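Local coordinates for protein tartrate dehydrogenase/decarboxylase (Pseudomonas putida, PDB 3FLK) that oxidises (+)-tartrate and meso-tartrate with NAD+ and also decarboxylates D-malate oxidatively to pyruvate, using magnesium or manganese as a homodimer, at residues A[5-14]-A[38-49]; A[15-24]-A[290-301]. The protein carries 1 engineered substitution. All coordinates share one frame; numbering follows the deposited sequence.

Interaction 1: A[5-14]-A[38-49]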
loop_
_atom_site.group_PDB
_atom_site.type_symbol
_atom_site.label_atom_id
_atom_site.label_comp_id
_atom_site.label_asym_id
_atom_site.label_seq_id
_atom_site.Cartn_x
_atom_site.Cartn_y
_atom_site.Cartn_z
ATOM N N SER A 5 -5.936 17.137 -38.025
ATOM C CA SER A 5 -4.806 16.252 -37.612
ATOM C C SER A 5 -4.391 16.516 -36.169
ATOM O O SER A 5 -4.400 17.662 -35.712
ATOM C CB SER A 5 -3.607 16.450 -38.543
ATOM O OG SER A 5 -2.553 15.556 -38.223
ATOM N N PHE A 6 -4.027 15.453 -35.458
ATOM C CA PHE A 6 -3.512 15.585 -34.098
ATOM C C PHE A 6 -1.994 15.441 -34.065
ATOM O O PHE A 6 -1.433 14.512 -34.654
ATOM C CB PHE A 6 -4.175 14.580 -33.150
ATOM C CG PHE A 6 -5.619 14.885 -32.851
ATOM C CD1 PHE A 6 -5.972 16.014 -32.116
ATOM C CD2 PHE A 6 -6.624 14.037 -33.293
ATOM C CE1 PHE A 6 -7.304 16.298 -31.839
ATOM C CE2 PHE A 6 -7.963 14.312 -33.017
ATOM C CZ PHE A 6 -8.302 15.445 -32.288
ATOM N N ARG A 7 -1.339 16.378 -33.386
ATOM C CA ARG A 7 0.107 16.355 -33.213
ATOM C C ARG A 7 0.453 15.695 -31.883
ATOM O O ARG A 7 -0.032 16.114 -30.827
ATOM C CB ARG A 7 0.683 17.772 -33.248
ATOM C CG ARG A 7 0.510 18.512 -34.565
ATOM C CD ARG A 7 1.223 19.857 -34.507
ATOM N NE ARG A 7 2.678 19.715 -34.600
ATOM C CZ ARG A 7 3.556 20.559 -34.062
ATOM N NH1 ARG A 7 3.145 21.613 -33.366
ATOM N NH2 ARG A 7 4.856 20.342 -34.210
ATOM N N ILE A 8 1.293 14.667 -31.943
ATOM C CA ILE A 8 1.658 13.895 -30.759
ATOM C C ILE A 8 3.128 14.091 -30.411
ATOM O O ILE A 8 4.010 13.867 -31.244
ATOM C CB ILE A 8 1.412 12.369 -30.958
ATOM C CG1 ILE A 8 0.044 12.062 -31.605
ATOM C CG2 ILE A 8 1.673 11.595 -29.656
ATOM C CD1 ILE A 8 -1.186 12.674 -30.941
ATOM N N ALA A 9 3.385 14.501 -29.173
ATOM C CA ALA A 9 4.744 14.568 -28.658
ATOM C C ALA A 9 5.112 13.226 -28.026
ATOM O O ALA A 9 4.600 12.869 -26.962
ATOM C CB ALA A 9 4.879 15.700 -27.653
ATOM N N ALA A 10 5.981 12.481 -28.706
ATOM C CA ALA A 10 6.442 11.179 -28.231
ATOM C C ALA A 10 7.750 11.338 -27.466
ATOM O O ALA A 10 8.743 11.837 -28.004
ATOM C CB ALA A 10 6.606 10.210 -29.398
ATOM N N ILE A 11 7.736 10.931 -26.199
ATOM C CA ILE A 11 8.889 11.088 -25.316
ATOM C C ILE A 11 9.175 9.750 -24.631
ATOM O O ILE A 11 8.556 9.429 -23.614
ATOM C CB ILE A 11 8.663 12.209 -24.253
ATOM C CG1 ILE A 11 8.174 13.506 -24.914
ATOM C CG2 ILE A 11 9.944 12.453 -23.439
ATOM C CD1 ILE A 11 7.806 14.621 -23.936
ATOM N N PRO A 12 10.103 8.955 -25.201
ATOM C CA PRO A 12 10.401 7.627 -24.652
ATOM C C PRO A 12 11.003 7.649 -23.241
ATOM O O PRO A 12 10.654 6.805 -22.413
ATOM C CB PRO A 12 11.393 7.031 -25.663
ATOM C CG PRO A 12 11.960 8.189 -26.394
ATOM C CD PRO A 12 10.907 9.257 -26.401
ATOM N N GLY A 13 11.890 8.604 -22.975
ATOM C CA GLY A 13 12.545 8.710 -21.675
ATOM C C GLY A 13 13.686 7.724 -21.499
ATOM O O GLY A 13 14.568 7.629 -22.356
ATOM N N ASP A 14 13.653 6.986 -20.390
ATOM C CA ASP A 14 14.728 6.073 -19.994
ATOM C C ASP A 14 14.332 4.605 -20.104
ATOM O O ASP A 14 13.142 4.272 -20.152
ATOM C CB ASP A 14 15.150 6.340 -18.542
ATOM C CG ASP A 14 15.746 7.722 -18.341
ATOM O OD1 ASP A 14 16.585 8.144 -19.161
ATOM O OD2 ASP A 14 15.386 8.380 -17.342
ATOM N N ALA A 38 -5.789 11.069 -38.731
ATOM C CA ALA A 38 -4.608 11.853 -39.062
ATOM C C ALA A 38 -3.803 12.122 -37.795
ATOM O O ALA A 38 -4.196 12.936 -36.954
ATOM C CB ALA A 38 -4.996 13.148 -39.758
ATOM N N LEU A 39 -2.689 11.408 -37.660
ATOM C CA LEU A 39 -1.801 11.551 -36.511
ATOM C C LEU A 39 -0.387 11.889 -36.964
ATOM O O LEU A 39 0.109 11.331 -37.945
ATOM C CB LEU A 39 -1.785 10.270 -35.668
ATOM C CG LEU A 39 -3.093 9.700 -35.104
ATOM C CD1 LEU A 39 -2.824 8.366 -34.423
ATOM C CD2 LEU A 39 -3.784 10.665 -34.141
ATOM N N GLU A 40 0.254 12.807 -36.249
ATOM C CA GLU A 40 1.633 13.183 -36.537
ATOM C C GLU A 40 2.470 13.088 -35.267
ATOM O O GLU A 40 2.163 13.733 -34.263
ATOM C CB GLU A 40 1.701 14.594 -37.130
ATOM C CG GLU A 40 3.062 14.958 -37.721
ATOM C CD GLU A 40 3.065 16.295 -38.453
ATOM O OE1 GLU A 40 2.200 17.154 -38.161
ATOM O OE2 GLU A 40 3.948 16.489 -39.321
ATOM N N PHE A 41 3.523 12.276 -35.321
ATOM C CA PHE A 41 4.390 12.045 -34.171
ATOM C C PHE A 41 5.718 12.782 -34.301
ATOM O O PHE A 41 6.377 12.717 -35.342
ATOM C CB PHE A 41 4.652 10.545 -33.984
ATOM C CG PHE A 41 3.418 9.745 -33.662
ATOM C CD1 PHE A 41 3.050 9.515 -32.342
ATOM C CD2 PHE A 41 2.628 9.212 -34.680
ATOM C CE1 PHE A 41 1.907 8.775 -32.037
ATOM C CE2 PHE A 41 1.487 8.470 -34.386
ATOM C CZ PHE A 41 1.126 8.251 -33.061
ATOM N N ASP A 42 6.093 13.489 -33.240
ATOM C CA ASP A 42 7.426 14.065 -33.112
ATOM C C ASP A 42 8.085 13.506 -31.858
ATOM O O ASP A 42 7.480 13.493 -30.781
ATOM C CB ASP A 42 7.366 15.595 -33.045
ATOM C CG ASP A 42 7.112 16.237 -34.402
ATOM O OD1 ASP A 42 7.647 15.742 -35.419
ATOM O OD2 ASP A 42 6.386 17.252 -34.447
ATOM N N THR A 43 9.322 13.039 -32.006
ATOM C CA THR A 43 10.045 12.400 -30.911
ATOM C C THR A 43 11.040 13.362 -30.263
ATOM O O THR A 43 11.792 14.053 -30.952
ATOM C CB THR A 43 10.758 11.112 -31.382
ATOM O OG1 THR A 43 9.817 10.264 -32.051
ATOM C CG2 THR A 43 11.355 10.351 -30.201
ATOM N N PHE A 44 11.022 13.399 -28.933
ATOM C CA PHE A 44 11.931 14.236 -28.155
ATOM C C PHE A 44 12.873 13.372 -27.327
ATOM O O PHE A 44 12.448 12.392 -26.709
ATOM C CB PHE A 44 11.145 15.189 -27.251
ATOM C CG PHE A 44 10.298 16.179 -28.003
ATOM C CD1 PHE A 44 10.836 17.388 -28.432
ATOM C CD2 PHE A 44 8.966 15.901 -28.288
ATOM C CE1 PHE A 44 10.059 18.307 -29.127
ATOM C CE2 PHE A 44 8.181 16.814 -28.986
ATOM C CZ PHE A 44 8.731 18.020 -29.405
ATOM N N GLU A 45 14.152 13.749 -27.324
ATOM C CA GLU A 45 15.202 12.976 -26.662
ATOM C C GLU A 45 15.399 13.379 -25.202
ATOM O O GLU A 45 16.068 12.674 -24.443
ATOM C CB GLU A 45 16.529 13.105 -27.421
ATOM C CG GLU A 45 16.457 12.743 -28.906
ATOM C CD GLU A 45 16.099 11.287 -29.149
ATOM O OE1 GLU A 45 16.867 10.400 -28.719
ATOM O OE2 GLU A 45 15.051 11.030 -29.782
ATOM N N TRP A 46 14.821 14.513 -24.812
ATOM C CA TRP A 46 14.931 14.973 -23.429
ATOM C C TRP A 46 13.924 14.299 -22.493
ATOM O O TRP A 46 13.257 13.336 -22.886
ATOM C CB TRP A 46 14.915 16.505 -23.316
ATOM C CG TRP A 46 14.035 17.242 -24.283
ATOM C CD1 TRP A 46 14.386 17.718 -25.512
ATOM C CD2 TRP A 46 12.674 17.636 -24.075
ATOM N NE1 TRP A 46 13.324 18.366 -26.093
ATOM C CE2 TRP A 46 12.260 18.334 -25.231
ATOM C CE3 TRP A 46 11.761 17.462 -23.026
ATOM C CZ2 TRP A 46 10.971 18.858 -25.369
ATOM C CZ3 TRP A 46 10.479 17.980 -23.164
ATOM C CH2 TRP A 46 10.097 18.670 -24.330
ATOM N N ALA A 47 13.821 14.806 -21.263
ATOM C CA ALA A 47 13.112 14.116 -20.178
ATOM C C ALA A 47 13.684 12.702 -20.013
ATOM O O ALA A 47 12.953 11.710 -19.908
ATOM C CB ALA A 47 11.597 14.096 -20.420
ATOM N N SER A 48 15.014 12.642 -20.014
ATOM C CA SER A 48 15.768 11.403 -19.885
ATOM C C SER A 48 17.049 11.684 -19.113
ATOM O O SER A 48 17.517 12.830 -19.057
ATOM C CB SER A 48 16.101 10.829 -21.264
ATOM O OG SER A 48 17.064 11.628 -21.939
ATOM N N CYS A 49 17.613 10.640 -18.516
ATOM C CA CYS A 49 18.829 10.774 -17.723
ATOM C C CYS A 49 20.077 10.994 -18.580
ATOM O O CYS A 49 21.055 11.574 -18.109
ATOM C CB CYS A 49 18.985 9.585 -16.775
ATOM S SG CYS A 49 17.731 9.576 -15.459
HETATM O O HOH W 1 13.012 11.108 -24.380
HETATM O O HOH W 2 15.085 9.320 -24.523
#

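Interaction 2: A[15-24]-A[290-301]. With NAI (1,4-dihydronicotinamide adenine dinucleotide), chain F.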
loop_
_atom_site.group_PDB
_atom_site.type_symbol
_atom_site.label_atom_id
_atom_site.label_comp_id
_atom_site.label_asym_id
_atom_site.label_seq_id
_atom_site.Cartn_x
_atom_site.Cartn_y
_atom_site.Cartn_z
ATOM N N GLY A 15 15.342 3.735 -20.129
ATOM C CA GLY A 15 15.152 2.291 -19.984
ATOM C C GLY A 15 14.146 1.703 -20.952
ATOM O O GLY A 15 14.173 2.019 -22.141
ATOM N N ILE A 16 13.247 0.864 -20.436
ATOM C CA ILE A 16 12.276 0.157 -21.283
ATOM C C ILE A 16 11.269 1.089 -21.964
ATOM O O ILE A 16 10.540 0.665 -22.860
ATOM C CB ILE A 16 11.541 -0.998 -20.540
ATOM C CG1 ILE A 16 10.581 -0.459 -19.468
ATOM C CG2 ILE A 16 12.545 -2.000 -19.969
ATOM C CD1 ILE A 16 9.497 -1.448 -19.071
ATOM N N GLY A 17 11.238 2.355 -21.543
ATOM C CA GLY A 17 10.476 3.381 -22.255
ATOM C C GLY A 17 10.921 3.469 -23.705
ATOM O O GLY A 17 10.109 3.706 -24.597
ATOM N N LEU A 18 12.217 3.252 -23.931
ATOM C CA LEU A 18 12.797 3.235 -25.276
ATOM C C LEU A 18 12.407 1.976 -26.058
ATOM O O LEU A 18 12.385 1.988 -27.287
ATOM C CB LEU A 18 14.324 3.362 -25.204
ATOM C CG LEU A 18 14.904 4.675 -24.658
ATOM C CD1 LEU A 18 16.299 4.464 -24.084
ATOM C CD2 LEU A 18 14.920 5.756 -25.730
ATOM N N GLU A 19 12.093 0.900 -25.343
ATOM C CA GLU A 19 11.693 -0.358 -25.971
ATOM C C GLU A 19 10.198 -0.410 -26.287
ATOM O O GLU A 19 9.802 -0.866 -27.362
ATOM C CB GLU A 19 12.092 -1.555 -25.097
ATOM C CG GLU A 19 13.600 -1.744 -24.935
ATOM C CD GLU A 19 13.966 -2.890 -23.998
ATOM O OE1 GLU A 19 13.090 -3.361 -23.240
ATOM O OE2 GLU A 19 15.136 -3.325 -24.022
ATOM N N VAL A 20 9.366 0.058 -25.359
ATOM C CA VAL A 20 7.913 -0.082 -25.519
ATOM C C VAL A 20 7.264 1.003 -26.391
ATOM O O VAL A 20 6.281 0.728 -27.081
ATOM C CB VAL A 20 7.162 -0.243 -24.159
ATOM C CG1 VAL A 20 7.673 -1.474 -23.405
ATOM C CG2 VAL A 20 7.275 1.016 -23.293
ATOM N N LEU A 21 7.811 2.218 -26.364
ATOM C CA LEU A 21 7.225 3.335 -27.120
ATOM C C LEU A 21 7.066 3.068 -28.625
ATOM O O LEU A 21 5.985 3.303 -29.168
ATOM C CB LEU A 21 7.971 4.659 -26.884
ATOM C CG LEU A 21 7.363 5.859 -27.628
ATOM C CD1 LEU A 21 6.137 6.378 -26.902
ATOM C CD2 LEU A 21 8.371 6.975 -27.822
ATOM N N PRO A 22 8.132 2.590 -29.306
ATOM C CA PRO A 22 7.989 2.291 -30.737
ATOM C C PRO A 22 6.896 1.263 -31.039
ATOM O O PRO A 22 6.300 1.306 -32.115
ATOM C CB PRO A 22 9.367 1.738 -31.119
ATOM C CG PRO A 22 10.296 2.323 -30.112
ATOM C CD PRO A 22 9.507 2.325 -28.842
ATOM N N GLU A 23 6.625 0.362 -30.096
ATOM C CA GLU A 23 5.538 -0.604 -30.256
ATOM C C GLU A 23 4.167 0.060 -30.124
ATOM O O GLU A 23 3.231 -0.289 -30.845
ATOM C CB GLU A 23 5.678 -1.781 -29.280
ATOM C CG GLU A 23 6.986 -2.579 -29.421
ATOM C CD GLU A 23 7.334 -2.925 -30.866
ATOM O OE1 GLU A 23 8.519 -2.785 -31.239
ATOM O OE2 GLU A 23 6.431 -3.324 -31.631
ATOM N N GLY A 24 4.059 1.015 -29.203
ATOM C CA GLY A 24 2.851 1.829 -29.070
ATOM C C GLY A 24 2.557 2.612 -30.341
ATOM O O GLY A 24 1.430 2.601 -30.837
ATOM N N ILE A 290 15.620 -5.082 -16.565
ATOM C CA ILE A 290 15.272 -5.838 -17.788
ATOM C C ILE A 290 15.532 -5.067 -19.091
ATOM O O ILE A 290 15.350 -5.613 -20.185
ATOM C CB ILE A 290 13.804 -6.387 -17.790
ATOM C CG1 ILE A 290 12.779 -5.250 -17.686
ATOM C CG2 ILE A 290 13.612 -7.443 -16.694
ATOM C CD1 ILE A 290 11.393 -5.607 -18.212
ATOM N N PHE A 291 15.950 -3.807 -18.978
ATOM C CA PHE A 291 16.283 -3.013 -20.160
ATOM C C PHE A 291 17.429 -3.664 -20.927
ATOM O O PHE A 291 18.434 -4.064 -20.337
ATOM C CB PHE A 291 16.643 -1.568 -19.792
ATOM C CG PHE A 291 17.146 -0.751 -20.955
ATOM C CD1 PHE A 291 16.324 -0.488 -22.047
ATOM C CD2 PHE A 291 18.443 -0.252 -20.961
ATOM C CE1 PHE A 291 16.787 0.267 -23.125
ATOM C CE2 PHE A 291 18.914 0.502 -22.033
ATOM C CZ PHE A 291 18.085 0.762 -23.117
ATOM N N GLY A 292 17.262 -3.782 -22.239
ATOM C CA GLY A 292 18.302 -4.357 -23.089
ATOM C C GLY A 292 18.025 -5.763 -23.588
ATOM O O GLY A 292 18.624 -6.194 -24.573
ATOM N N LYS A 293 17.138 -6.495 -22.918
ATOM C CA LYS A 293 16.807 -7.845 -23.389
ATOM C C LYS A 293 15.494 -7.950 -24.155
ATOM O O LYS A 293 15.054 -9.053 -24.479
ATOM C CB LYS A 293 16.883 -8.906 -22.280
ATOM C CG LYS A 293 16.327 -8.531 -20.932
ATOM C CD LYS A 293 17.459 -8.356 -19.938
ATOM C CE LYS A 293 17.172 -9.110 -18.655
ATOM N NZ LYS A 293 18.409 -9.271 -17.834
ATOM N N ASN A 294 14.887 -6.803 -24.450
ATOM C CA ASN A 294 13.630 -6.735 -25.200
ATOM C C ASN A 294 12.617 -7.818 -24.810
ATOM O O ASN A 294 12.126 -8.570 -25.660
ATOM C CB ASN A 294 13.900 -6.746 -26.710
ATOM C CG ASN A 294 14.613 -5.491 -27.185
ATOM O OD1 ASN A 294 14.030 -4.404 -27.225
ATOM N ND2 ASN A 294 15.878 -5.638 -27.558
ATOM N N ILE A 295 12.331 -7.896 -23.514
ATOM C CA ILE A 295 11.285 -8.778 -22.991
ATOM C C ILE A 295 10.209 -7.972 -22.263
ATOM O O ILE A 295 9.235 -8.536 -21.763
ATOM C CB ILE A 295 11.843 -9.875 -22.051
ATOM C CG1 ILE A 295 12.652 -9.250 -20.905
ATOM C CG2 ILE A 295 12.648 -10.915 -22.849
ATOM C CD1 ILE A 295 12.863 -10.169 -19.723
ATOM N N ALA A 296 10.398 -6.654 -22.210
ATOM C CA ALA A 296 9.413 -5.744 -21.633
ATOM C C ALA A 296 8.057 -5.885 -22.323
ATOM O O ALA A 296 7.976 -5.907 -23.551
ATOM C CB ALA A 296 9.907 -4.301 -21.712
ATOM N N ASN A 297 7.006 -6.006 -21.520
ATOM C CA ASN A 297 5.629 -6.051 -22.006
ATOM C C ASN A 297 5.231 -4.683 -22.567
ATOM O O ASN A 297 5.266 -3.686 -21.840
ATOM C CB ASN A 297 4.691 -6.457 -20.856
ATOM C CG ASN A 297 3.323 -6.916 -21.333
ATOM O OD1 ASN A 297 2.880 -6.572 -22.425
ATOM N ND2 ASN A 297 2.647 -7.707 -20.505
ATOM N N PRO A 298 4.884 -4.622 -23.870
ATOM C CA PRO A 298 4.477 -3.356 -24.476
ATOM C C PRO A 298 2.979 -3.046 -24.370
ATOM O O PRO A 298 2.548 -1.985 -24.834
ATOM C CB PRO A 298 4.852 -3.552 -25.944
ATOM C CG PRO A 298 4.647 -5.022 -26.176
ATOM C CD PRO A 298 4.890 -5.722 -24.858
ATOM N N ILE A 299 2.194 -3.947 -23.779
ATOM C CA ILE A 299 0.736 -3.770 -23.748
ATOM C C ILE A 299 0.308 -2.507 -22.987
ATOM O O ILE A 299 -0.601 -1.798 -23.426
ATOM C CB ILE A 299 -0.017 -5.037 -23.239
ATOM C CG1 ILE A 299 0.138 -6.186 -24.248
ATOM C CG2 ILE A 299 -1.504 -4.732 -23.010
ATOM C CD1 ILE A 299 -0.404 -7.529 -23.778
ATOM N N ALA A 300 0.977 -2.219 -21.873
ATOM C CA ALA A 300 0.697 -1.011 -21.089
ATOM C C ALA A 300 0.843 0.251 -21.935
ATOM O O ALA A 300 -0.028 1.123 -21.917
ATOM C CB ALA A 300 1.597 -0.944 -19.861
HETATM N N MSE A 301 1.943 0.326 -22.683
HETATM C CA MSE A 301 2.207 1.425 -23.608
HETATM C C MSE A 301 1.124 1.521 -24.687
HETATM O O MSE A 301 0.624 2.609 -24.971
HETATM C CB MSE A 301 3.582 1.244 -24.258
HETATM C CG MSE A 301 4.073 2.432 -25.073
HETATM SE SE MSE A 301 4.758 3.870 -23.944
HETATM C CE MSE A 301 3.219 5.049 -23.951
HETATM P PA NAI F . 9.422 -0.393 -12.475
HETATM O O1A NAI F . 7.986 -0.296 -12.824
HETATM O O2A NAI F . 10.286 0.219 -13.501
HETATM O O5B NAI F . 9.818 -1.935 -12.308
HETATM C C5B NAI F . 9.308 -2.747 -11.274
HETATM C C4B NAI F . 9.395 -4.216 -11.671
HETATM O O4B NAI F . 8.419 -4.505 -12.654
HETATM C C3B NAI F . 10.751 -4.574 -12.262
HETATM O O3B NAI F . 11.129 -5.840 -11.777
HETATM C C2B NAI F . 10.497 -4.619 -13.756
HETATM O O2B NAI F . 11.312 -5.564 -14.410
HETATM C C1B NAI F . 9.020 -4.964 -13.854
HETATM N N9A NAI F . 8.397 -4.322 -15.024
HETATM C C8A NAI F . 8.062 -2.999 -15.160
HETATM N N7A NAI F . 7.514 -2.826 -16.383
HETATM C C5A NAI F . 7.493 -4.009 -17.026
HETATM C C6A NAI F . 7.044 -4.386 -18.288
HETATM N N6A NAI F . 6.500 -3.489 -19.106
HETATM N N1A NAI F . 7.159 -5.705 -18.678
HETATM C C2A NAI F . 7.712 -6.642 -17.831
HETATM N N3A NAI F . 8.149 -6.255 -16.578
HETATM C C4A NAI F . 8.047 -4.962 -16.184
HETATM O O3 NAI F . 9.594 0.298 -11.020
HETATM P PN NAI F . 10.919 0.378 -10.102
HETATM O O1N NAI F . 11.816 -0.768 -10.359
HETATM O O2N NAI F . 10.437 0.581 -8.716
HETATM O O5D NAI F . 11.621 1.734 -10.587
HETATM C C5D NAI F . 12.546 1.766 -11.654
HETATM C C4D NAI F . 12.756 3.206 -12.121
HETATM O O4D NAI F . 11.589 3.679 -12.767
HETATM C C3D NAI F . 13.040 4.180 -10.985
HETATM O O3D NAI F . 14.009 5.090 -11.444
HETATM C C2D NAI F . 11.720 4.898 -10.768
HETATM O O2D NAI F . 11.894 6.206 -10.275
HETATM C C1D NAI F . 11.142 4.890 -12.175
HETATM N N1N NAI F . 9.671 4.972 -12.266
HETATM C C2N NAI F . 9.150 5.892 -13.132
HETATM C C3N NAI F . 7.774 6.014 -13.294
HETATM C C7N NAI F . 7.245 6.833 -14.437
HETATM O O7N NAI F . 8.144 7.384 -15.374
HETATM N N7N NAI F . 5.931 7.027 -14.545
HETATM C C4N NAI F . 6.929 5.180 -12.562
HETATM C C5N NAI F . 7.466 4.238 -11.683
HETATM C C6N NAI F . 8.850 4.139 -11.543
HETATM O O HOH W 3 13.266 -5.677 -21.945
#

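Interaction 1: A[5-14]-A[38-49]
In the first beta-alpha-beta unit of the chain, Phe-6 to Ala-10 run parallel to Leu-39 to Thr-43 after the return of helix 17-35. The strand axes come within 4.7 Å at 26°, and six backbone hydrogen bonds zip them together, from Phe-6 N to Ala-38 O through to Phe-44 N to Ala-10 O. On the face carrying Phe-6, Ile-8, Leu-39 and Phe-41, Ile-8 packs on Phe-41. The two side chains lie side by side, pointing the same way, and Ile-8 CG1 stands over the ring, 4.2 Å from the centroid of Phe-41 and 26° off its normal, a CH-pi contact. Chi1 of Phe-41, -64°, sets CG opposite its carbonyl carbon and brings CD1 to 3.6 Å from Ile-8 CB. Helices 299-313 and 17-35 cover this side through Met-308 and Leu-28. On the other face Arg-7 NH2 forms a salt bridge with Asp-42 OD2 at 3.5 Å, its hydrogen bond weak; Tyr-70 binds that same oxygen through its hydroxyl and offers its ring to the arginine. Beside them Ala-9 CB touches Phe-44 CE2 at 3.7 Å. Beyond the last paired residues, one water accepts from Gly-13 N and lies 2.7 Å from both Phe-44 O and Trp-46 O, linking the backbones where they no longer bond directly. Asp-14 OD1 then takes Cys-49 N at 2.8 Å on its syn lone pair, at the start of helix 49-55, while OD2 accepts from Gly-79 N. Edge strand 39-43 set parallel beside strand 6-13, with helix 17-35 linking them, is the beta-alpha-beta crossover at the rim of the sheet in this isocitrate/isopropylmalate dehydrogenase fold.

Interaction 2: A[15-24]-A[290-301]
Glu-19 and Phe-291 pin the first turns of helix 17-35, the helix of the first beta-alpha-beta unit of the isocitrate/isopropylmalate dehydrogenase fold, against the loop 290-298, whose Asn-297 and neighbours form the adenine end of the NADH pocket. The polar part centres on the carboxylate of Glu-19. Its OE2 accepts from Gly-292 N at 2.8 Å, met on the syn side but 33° out of the carboxylate plane, inside the type II turn from Ile-290 to Lys-293. OE1 accepts a hydrogen bond from a water at 2.7 Å that also donates to Ile-290 O and accepts from Ile-295 N, so both oxygens grip the loop. With an alanine here, Gly-292 N and this water would probably lose their acceptor and the turn its tie to the helix. Asn-294 OD1 rests against Glu-19 CG but bonds to Gln-350.

Ring contacts come next: chi1 of Phe-291, 173°, swings its ring beside Gly-15, whose CA sits over one face, 3.9 Å from the centroid and 23° off the normal. Leu-18 CD1 meets CZ of the same ring.

Apolar packing continues along the helix. Val-20 CG1 meets Ala-296 CB and Pro-298, and its CG2 lies 3.8 Å from CB of Met-301, a selenomethionine whose SE also faces Leu-21 CD1. Glu-23 CB touches Pro-298 CB, its carboxylate being paired with Arg-26.

The coenzyme bonds are backbone ones: Asn-297 N donates to NADH N1A at 2.9 Å, and NADH N6A donates to Asn-297 O at 3.0 Å. Asn-297 OD1 meanwhile caps Ile-299 N, and Ile-16 CD1 lies 3.6 Å from N7A of the adenine.

How the interactions relate
Interaction 1 and interaction 2 share one continuous run of chain, since strand 6-13 passes through Asp-14 directly into Gly-15 and helix 17-35, and their centres lie about 15 Å apart. They also touch: Pro-12 CD packs on Leu-21 CD2 at 3.7 Å, and Pro-12 CB on Leu-18 CD2 at 3.8 Å. Interaction 2 contributes Ile-16, Ile-290, Ala-296 and Asn-297 to the NADH pocket, whereas interaction 1 only approaches it, the side chain of Asp-14 being about 7 Å from the coenzyme. Both stand back from the reacting centre: oxalate is about 13 Å from the side chains of Asp-14 and Ile-16, and the magnesium ion about 12 Å from that of Ile-16.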